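Local coordinates for nuclease-like protein (Chaetomium thermophilum, PDB 6GRB) that resolves four-way DNA junctions as the eukaryotic enzyme GEN1 and probably also cuts 5' flaps, using bound metal ions, at residues G51-A56 with T313-F318; I323-V328 with V390-G395; S17-A22 with F372-T377. One frame throughout, in Å; residues are numbered along the deposited sequence.

Contact 1 (G51-A56 with T313-F318)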
loop_
_atom_site.group_PDB
_atom_site.type_symbol
_atom_site.label_atom_id
_atom_site.label_comp_id
_atom_site.label_asym_id
_atom_site.label_seq_id
_atom_site.Cartn_x
_atom_site.Cartn_y
_atom_site.Cartn_z
ATOM N N GLY A 51 19.709 -8.406 14.526
ATOM C CA GLY A 51 21.056 -7.854 14.391
ATOM C C GLY A 51 21.099 -6.336 14.360
ATOM O O GLY A 51 20.133 -5.654 14.013
ATOM N N GLY A 52 22.264 -5.799 14.733
ATOM C CA GLY A 52 22.529 -4.377 14.590
ATOM C C GLY A 52 21.810 -3.516 15.620
ATOM O O GLY A 52 21.549 -3.932 16.750
ATOM N N SER A 53 21.491 -2.287 15.210
ATOM C CA SER A 53 20.759 -1.334 16.038
ATOM C C SER A 53 19.454 -0.976 15.347
ATOM O O SER A 53 19.454 -0.610 14.163
ATOM C CB SER A 53 21.575 -0.062 16.287
ATOM O OG SER A 53 22.870 -0.384 16.755
ATOM N N ASN A 54 18.346 -1.081 16.095
ATOM C CA ASN A 54 16.983 -0.827 15.633
ATOM C C ASN A 54 16.675 -1.563 14.329
ATOM O O ASN A 54 16.429 -0.908 13.305
ATOM C CB ASN A 54 16.736 0.678 15.453
ATOM C CG ASN A 54 16.836 1.460 16.766
ATOM O OD1 ASN A 54 17.871 1.443 17.421
ATOM N ND2 ASN A 54 15.770 2.172 17.124
ATOM N N PRO A 55 16.642 -2.906 14.334
ATOM C CA PRO A 55 16.367 -3.627 13.085
ATOM C C PRO A 55 14.952 -3.442 12.578
ATOM O O PRO A 55 14.762 -3.405 11.363
ATOM C CB PRO A 55 16.664 -5.085 13.456
ATOM C CG PRO A 55 16.325 -5.169 14.899
ATOM C CD PRO A 55 16.781 -3.837 15.470
ATOM N N ALA A 56 13.958 -3.300 13.461
ATOM C CA ALA A 56 12.573 -3.062 13.060
ATOM C C ALA A 56 12.447 -1.830 12.165
ATOM O O ALA A 56 11.608 -1.812 11.254
ATOM C CB ALA A 56 11.692 -2.923 14.280
ATOM N N THR A 313 20.781 6.049 14.758
ATOM C CA THR A 313 19.866 4.929 14.953
ATOM C C THR A 313 20.449 3.589 14.512
ATOM O O THR A 313 20.203 2.571 15.163
ATOM C CB THR A 313 18.553 5.202 14.217
ATOM O OG1 THR A 313 18.239 6.596 14.329
ATOM C CG2 THR A 313 17.415 4.356 14.819
ATOM N N PHE A 314 21.218 3.548 13.432
ATOM C CA PHE A 314 21.724 2.272 12.951
ATOM C C PHE A 314 23.171 2.052 13.345
ATOM O O PHE A 314 23.710 0.962 13.112
ATOM C CB PHE A 314 21.564 2.176 11.428
ATOM C CG PHE A 314 20.157 2.421 10.951
ATOM C CD1 PHE A 314 19.064 2.138 11.771
ATOM C CD2 PHE A 314 19.917 2.940 9.676
ATOM C CE1 PHE A 314 17.763 2.363 11.330
ATOM C CE2 PHE A 314 18.622 3.159 9.235
ATOM C CZ PHE A 314 17.549 2.874 10.058
ATOM N N ASP A 315 23.784 3.092 13.863
ATOM C CA ASP A 315 25.165 3.072 14.228
ATOM C C ASP A 315 26.041 3.080 12.999
ATOM O O ASP A 315 27.144 2.612 13.030
ATOM C CB ASP A 315 25.485 1.906 15.128
ATOM C CG ASP A 315 25.896 2.348 16.492
ATOM O OD1 ASP A 315 25.302 1.888 17.456
ATOM O OD2 ASP A 315 26.794 3.175 16.605
ATOM N N TRP A 316 25.514 3.567 11.895
ATOM C CA TRP A 316 26.304 3.729 10.674
ATOM C C TRP A 316 27.261 4.902 10.887
ATOM O O TRP A 316 27.100 6.006 10.352
ATOM C CB TRP A 316 25.415 3.937 9.452
ATOM C CG TRP A 316 24.543 2.746 9.103
ATOM C CD1 TRP A 316 24.498 1.527 9.743
ATOM C CD2 TRP A 316 23.594 2.667 8.037
ATOM N NE1 TRP A 316 23.575 0.705 9.141
ATOM C CE2 TRP A 316 23.012 1.378 8.086
ATOM C CE3 TRP A 316 23.173 3.561 7.048
ATOM C CZ2 TRP A 316 22.027 0.970 7.184
ATOM C CZ3 TRP A 316 22.198 3.147 6.149
ATOM C CH2 TRP A 316 21.642 1.861 6.225
ATOM N N THR A 317 28.277 4.639 11.704
ATOM C CA THR A 317 29.181 5.680 12.171
ATOM C C THR A 317 30.397 5.829 11.260
ATOM O O THR A 317 30.832 4.874 10.616
ATOM C CB THR A 317 29.646 5.379 13.590
ATOM O OG1 THR A 317 30.249 4.082 13.620
ATOM C CG2 THR A 317 28.459 5.415 14.557
ATOM N N PHE A 318 30.917 7.060 11.198
ATOM C CA PHE A 318 32.182 7.377 10.536
ATOM C C PHE A 318 32.121 7.081 9.046
ATOM O O PHE A 318 31.028 6.953 8.478
ATOM C CB PHE A 318 33.331 6.613 11.195
ATOM C CG PHE A 318 33.333 6.712 12.698
ATOM C CD1 PHE A 318 33.032 7.916 13.323
ATOM C CD2 PHE A 318 33.614 5.598 13.490
ATOM C CE1 PHE A 318 33.026 8.021 14.708
ATOM C CE2 PHE A 318 33.616 5.690 14.891
ATOM C CZ PHE A 318 33.315 6.905 15.496
#
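Asn-54 and Thr-313 meet with their side chains crossed at about a right angle. The methyl CG2 of Thr-313 lies against the carboxamide of Asn-54, 3.5 Å from its CG, and the amide nitrogen ND2 is almost as near. That methyl stands anti to its own backbone N, while Thr-313 OG1 is turned back to bond the carbonyl of Phe-309 in the preceding turn of helix 303-313, leaving the apolar branch to face Asn-54. Ser-53 CB comes to 3.2 Å from the carbonyl O of Thr-313. Asn-54 OD1 is also near this oxygen, but both atoms are acceptors and no bond joins them. Replacing Asn-54 by an alanine would probably leave the Thr-313 methyl without its flat amide partner and open a gap beside it, though CB would still touch. Beyond Thr-313, Ser-53 OG sits beside its backbone N (chi1 -51°) and gives a weak hydrogen bond of 3.4 Å to Asp-315 OD1. Phe-314 is directed away at CB, yet its ring swings back so that CD1 lies 3.7 Å from Ser-53 O. Across the Phe-314 ring from CD1, its CD2 lies over the centre of the Trp-316 ring, and Phe-61 packs edge-to-face with both aromatics. Asp-315, with positive phi, follows the end of helix 303-313, and Trp-316 centres an inverse gamma turn. The N-cap residue of helix 55-70 in the XPG-type nuclease core thus abuts the connection between helices 303-313 and 318-340.

Contact 2 (I323-V328 with V390-G395)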
loop_
_atom_site.group_PDB
_atom_site.type_symbol
_atom_site.label_atom_id
_atom_site.label_comp_id
_atom_site.label_asym_id
_atom_site.label_seq_id
_atom_site.Cartn_x
_atom_site.Cartn_y
_atom_site.Cartn_z
ATOM N N ILE A 323 29.623 5.728 3.713
ATOM C CA ILE A 323 29.738 5.005 2.445
ATOM C C ILE A 323 28.595 4.010 2.292
ATOM O O ILE A 323 28.141 3.741 1.174
ATOM C CB ILE A 323 31.115 4.318 2.355
ATOM C CG1 ILE A 323 32.202 5.366 2.105
ATOM C CG2 ILE A 323 31.132 3.219 1.295
ATOM C CD1 ILE A 323 33.601 4.845 2.344
ATOM N N LYS A 324 28.104 3.461 3.409
ATOM C CA LYS A 324 27.014 2.495 3.336
ATOM C C LYS A 324 25.682 3.177 3.022
ATOM O O LYS A 324 24.848 2.618 2.302
ATOM C CB LYS A 324 26.906 1.713 4.646
ATOM N N LEU A 325 25.470 4.385 3.548
ATOM C CA LEU A 325 24.267 5.131 3.208
ATOM C C LEU A 325 24.240 5.450 1.729
ATOM O O LEU A 325 23.185 5.353 1.089
ATOM C CB LEU A 325 24.175 6.418 4.039
ATOM C CG LEU A 325 23.120 7.471 3.685
ATOM C CD1 LEU A 325 21.704 6.935 3.813
ATOM C CD2 LEU A 325 23.298 8.675 4.553
ATOM N N ILE A 326 25.405 5.807 1.172
ATOM C CA ILE A 326 25.535 6.145 -0.248
ATOM C C ILE A 326 25.148 4.965 -1.125
ATOM O O ILE A 326 24.381 5.111 -2.077
ATOM C CB ILE A 326 26.972 6.607 -0.551
ATOM C CG1 ILE A 326 27.271 7.942 0.120
ATOM C CG2 ILE A 326 27.197 6.712 -2.034
ATOM C CD1 ILE A 326 28.760 8.140 0.397
ATOM N N LYS A 327 25.703 3.782 -0.838
ATOM C CA LYS A 327 25.417 2.606 -1.660
ATOM C C LYS A 327 23.924 2.304 -1.689
ATOM O O LYS A 327 23.360 2.013 -2.750
ATOM C CB LYS A 327 26.201 1.392 -1.151
ATOM N N VAL A 328 23.263 2.398 -0.532
ATOM C CA VAL A 328 21.863 2.007 -0.403
ATOM C C VAL A 328 20.934 3.076 -0.959
ATOM O O VAL A 328 19.913 2.767 -1.582
ATOM C CB VAL A 328 21.558 1.698 1.071
ATOM C CG1 VAL A 328 20.060 1.446 1.263
ATOM C CG2 VAL A 328 22.384 0.512 1.524
ATOM N N VAL A 390 24.647 11.278 -4.547
ATOM C CA VAL A 390 24.098 11.436 -3.201
ATOM C C VAL A 390 24.484 12.788 -2.602
ATOM O O VAL A 390 23.681 13.413 -1.901
ATOM C CB VAL A 390 24.542 10.255 -2.310
ATOM C CG1 VAL A 390 24.107 10.453 -0.859
ATOM C CG2 VAL A 390 23.961 8.953 -2.838
ATOM N N GLY A 391 25.702 13.270 -2.864
ATOM C CA GLY A 391 26.104 14.578 -2.403
ATOM C C GLY A 391 26.903 14.589 -1.117
ATOM O O GLY A 391 27.459 15.639 -0.762
ATOM N N LEU A 392 26.997 13.464 -0.420
ATOM C CA LEU A 392 27.864 13.395 0.746
ATOM C C LEU A 392 29.280 13.011 0.339
ATOM O O LEU A 392 29.517 12.412 -0.710
ATOM C CB LEU A 392 27.321 12.404 1.782
ATOM C CG LEU A 392 26.131 13.035 2.488
ATOM C CD1 LEU A 392 25.529 12.129 3.532
ATOM C CD2 LEU A 392 26.567 14.366 3.097
ATOM N N ASP A 393 30.225 13.372 1.202
ATOM C CA ASP A 393 31.644 13.171 0.974
ATOM C C ASP A 393 32.202 12.260 2.067
ATOM O O ASP A 393 32.149 12.628 3.256
ATOM C CB ASP A 393 32.340 14.533 0.969
ATOM C CG ASP A 393 33.785 14.459 0.535
ATOM O OD1 ASP A 393 34.161 13.523 -0.217
ATOM O OD2 ASP A 393 34.547 15.355 0.952
ATOM N N PRO A 394 32.702 11.062 1.737
ATOM C CA PRO A 394 33.245 10.176 2.784
ATOM C C PRO A 394 34.420 10.749 3.572
ATOM O O PRO A 394 34.519 10.478 4.777
ATOM C CB PRO A 394 33.657 8.928 1.990
ATOM C CG PRO A 394 32.715 8.895 0.848
ATOM C CD PRO A 394 32.479 10.338 0.473
ATOM N N GLY A 395 35.312 11.519 2.937
ATOM C CA GLY A 395 36.513 12.041 3.588
ATOM C C GLY A 395 36.267 13.076 4.680
ATOM O O GLY A 395 37.199 13.382 5.431
#
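Ile-323 and Ile-326, one turn apart on helix 318-340, both touch the ring of Pro-394. Ile-323 crosses the proline at about a right angle, its CG1 3.8 Å from Pro-394 CG and equally near Pro-394 CB. Ile-326 also approaches crosswise, with only the tip of its longer branch, CD1, 4.1 Å from Pro-394 CG. Its other branch serves a different partner: Ile-326 CG2 meets Val-390 CG2 at 4.0 Å. The same Val-390 methyl rests 3.9 Å from the main-chain O of Ile-326. Val-390 CG1 is anti to its backbone N (chi1 174°) and approaches Ile-326 CG1, so both methyls of the valine bear on one isoleucine. Leu-325, on another side of the helix, extends CD2 to 4.2 Å from Leu-392 CD1. The side chains meet only through apolar groups, and the contact joins helix 318-340 to the Gen1 C-terminal domain, a small antiparallel sheet with helices that probably corresponds to the chromodomain of human GEN1. Within that domain the touching residues come from the end of helix 386-390 and the loop leaving it. Gly-391, just after the helix, takes positive phi (97°), a conformation in which a side chain would press on the carbonyl of Val-390; the chain then turns, so that Leu-392 and Pro-394 point back to helix 318-340 while Asp-393 points away. Further out, Pro-435 packs on both isoleucines and Phe-433 on Ile-323. Ile-303 of helix 303-313 touches Val-390 and Leu-392, and Arg-307 of that helix touches both leucines.

Contact 3 (S17-A22 with F372-T377); sequences SLCKLA and FSTDAT
Ser-17 N donates to Asp-375 OD2 in a short, nearly straight hydrogen bond of 2.6 Å (N-H...O 172°), reaching the oxygen from above the carboxylate plane, 35° out of it. The carboxylate's other oxygen, OD1, accepts from His-168 NE2, so both oxygens are held and the group's rotation is probably fixed. Close against this bond, Ser-17 CB lies 3.1 Å from the same OD2. The serine hydroxyl serves the helix that follows: Ser-17 is the N-cap of helix 18-29, and its OG accepts from Lys-20 N at 3.1 Å. With OG anti to the backbone N (chi1 157°), it also packs tightly over the backbone of Thr-374, 3.1 Å from its CA, and gives a weak bond to Ser-373 O. The opposing turn is braced internally. Thr-377 OG1 bonds Thr-374 O at 2.7 Å, on a lone pair. Thr-377 N grips the same oxygen, and Thr-374 OG1 bonds His-371 O. This leaves the methyl CG2 of Thr-374 turned to Cys-19, 3.8 Å from SG, and Thr-377 OG1 lies 3.9 Å from the same Cys-19 SG, a packing distance. Lys-20 contributes its aliphatic part, crossing Asp-375 at about a right angle with CD 3.6 Å from Asp-375 CB. The amine leads away to a salt bridge with Asp-24, one turn further along the helix. The contact sets the hairpin turn between strands 364-371 and 377-384 of the C-terminal domain against the junction of strand 14-17, at one edge of the nuclease's mixed sheet, and helix 18-29; His-168 comes from the neighbouring strand 168-173, while Leu-70 of helix 55-70 packs on Cys-19.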
loop_
_atom_site.group_PDB
_atom_site.type_symbol
_atom_site.label_atom_id
_atom_site.label_comp_id
_atom_site.label_asym_id
_atom_site.label_seq_id
_atom_site.Cartn_x
_atom_site.Cartn_y
_atom_site.Cartn_z
ATOM N N SER A 17 3.555 -7.457 -9.666
ATOM C CA SER A 17 4.742 -6.666 -9.379
ATOM C C SER A 17 4.378 -5.211 -9.070
ATOM O O SER A 17 3.802 -4.517 -9.913
ATOM C CB SER A 17 5.675 -6.751 -10.587
ATOM O OG SER A 17 6.566 -5.662 -10.659
ATOM N N LEU A 18 4.737 -4.744 -7.872
ATOM C CA LEU A 18 4.501 -3.344 -7.511
ATOM C C LEU A 18 5.113 -2.385 -8.531
ATOM O O LEU A 18 4.542 -1.334 -8.849
ATOM C CB LEU A 18 5.070 -3.068 -6.120
ATOM C CG LEU A 18 4.717 -1.752 -5.436
ATOM C CD1 LEU A 18 3.226 -1.445 -5.595
ATOM C CD2 LEU A 18 5.094 -1.824 -3.960
ATOM N N CYS A 19 6.285 -2.733 -9.052
ATOM C CA CYS A 19 6.852 -1.961 -10.146
ATOM C C CYS A 19 5.912 -1.916 -11.354
ATOM O O CYS A 19 5.830 -0.891 -12.038
ATOM C CB CYS A 19 8.217 -2.533 -10.526
ATOM S SG CYS A 19 8.880 -1.889 -12.072
ATOM N N LYS A 20 5.196 -3.008 -11.646
ATOM C CA LYS A 20 4.297 -2.956 -12.801
ATOM C C LYS A 20 3.113 -2.032 -12.542
ATOM O O LYS A 20 2.680 -1.311 -13.444
ATOM C CB LYS A 20 3.794 -4.340 -13.186
ATOM C CG LYS A 20 2.968 -4.288 -14.463
ATOM C CD LYS A 20 2.466 -5.629 -14.914
ATOM C CE LYS A 20 1.244 -5.457 -15.798
ATOM N NZ LYS A 20 1.616 -4.596 -16.951
ATOM N N LEU A 21 2.582 -2.023 -11.319
ATOM C CA LEU A 21 1.488 -1.112 -11.005
ATOM C C LEU A 21 1.944 0.331 -11.086
ATOM O O LEU A 21 1.235 1.185 -11.624
ATOM C CB LEU A 21 0.938 -1.395 -9.613
ATOM C CG LEU A 21 0.132 -2.661 -9.411
ATOM C CD1 LEU A 21 -0.029 -2.883 -7.913
ATOM C CD2 LEU A 21 -1.220 -2.545 -10.101
ATOM N N ALA A 22 3.111 0.630 -10.514
ATOM C CA ALA A 22 3.619 1.998 -10.546
ATOM C C ALA A 22 3.841 2.478 -11.981
ATOM O O ALA A 22 3.450 3.596 -12.340
ATOM C CB ALA A 22 4.919 2.088 -9.742
ATOM N N PHE A 372 11.024 -11.183 -15.050
ATOM C CA PHE A 372 9.743 -11.639 -14.508
ATOM C C PHE A 372 9.417 -11.016 -13.158
ATOM O O PHE A 372 8.258 -11.084 -12.735
ATOM C CB PHE A 372 9.711 -13.165 -14.362
ATOM C CG PHE A 372 10.707 -13.702 -13.359
ATOM C CD1 PHE A 372 10.410 -13.735 -11.999
ATOM C CD2 PHE A 372 11.941 -14.179 -13.784
ATOM C CE1 PHE A 372 11.320 -14.204 -11.089
ATOM C CE2 PHE A 372 12.854 -14.671 -12.884
ATOM C CZ PHE A 372 12.550 -14.683 -11.533
ATOM N N SER A 373 10.411 -10.459 -12.458
ATOM C CA SER A 373 10.169 -9.856 -11.148
ATOM C C SER A 373 9.452 -8.518 -11.249
ATOM O O SER A 373 8.970 -8.010 -10.234
ATOM C CB SER A 373 11.484 -9.656 -10.378
ATOM O OG SER A 373 12.163 -8.485 -10.810
ATOM N N THR A 374 9.409 -7.919 -12.436
ATOM C CA THR A 374 8.634 -6.711 -12.713
ATOM C C THR A 374 7.412 -7.011 -13.582
ATOM O O THR A 374 6.837 -6.098 -14.176
ATOM C CB THR A 374 9.513 -5.671 -13.402
ATOM O OG1 THR A 374 10.061 -6.268 -14.583
ATOM C CG2 THR A 374 10.640 -5.197 -12.484
ATOM N N ASP A 375 7.016 -8.285 -13.666
ATOM C CA ASP A 375 6.018 -8.771 -14.629
ATOM C C ASP A 375 6.320 -8.214 -16.026
ATOM O O ASP A 375 5.440 -7.743 -16.761
ATOM C CB ASP A 375 4.590 -8.445 -14.165
ATOM C CG ASP A 375 4.283 -9.010 -12.772
ATOM O OD1 ASP A 375 4.856 -10.035 -12.384
ATOM O OD2 ASP A 375 3.471 -8.414 -12.032
ATOM N N ALA A 376 7.615 -8.239 -16.362
ATOM C CA ALA A 376 8.143 -7.823 -17.663
ATOM C C ALA A 376 7.980 -6.322 -17.917
ATOM O O ALA A 376 7.641 -5.902 -19.021
ATOM C CB ALA A 376 7.519 -8.632 -18.792
ATOM N N THR A 377 8.217 -5.498 -16.902
ATOM C CA THR A 377 8.409 -4.077 -17.160
ATOM C C THR A 377 9.773 -3.861 -17.805
ATOM O O THR A 377 10.789 -4.353 -17.285
ATOM C CB THR A 377 8.336 -3.253 -15.893
ATOM O OG1 THR A 377 7.154 -3.593 -15.168
ATOM C CG2 THR A 377 8.288 -1.775 -16.248
#

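Overall arrangement
Contacts 1 and 2 are neighbours, their centres 16 Å apart, and they touch directly where Trp-316 CZ3 packs 4.1 Å from Leu-325 CA. They follow in series along the chain: helix 318-340 starts at the end of segment 313-318 and carries segment 323-328. Contact 3 is remote, its centre 31 Å and 28 Å from those of contacts 1 and 2. It closes a long loop within which contact 1 is nested, whereas its segments alternate with those of contact 2. Contacts 2 and 3 both involve the C-terminal domain, at separate places. All three lie away from the magnesium site of Asp-141 and Asp-143; their nearest atoms are about 12, 21 and 16 Å from the bound DNA.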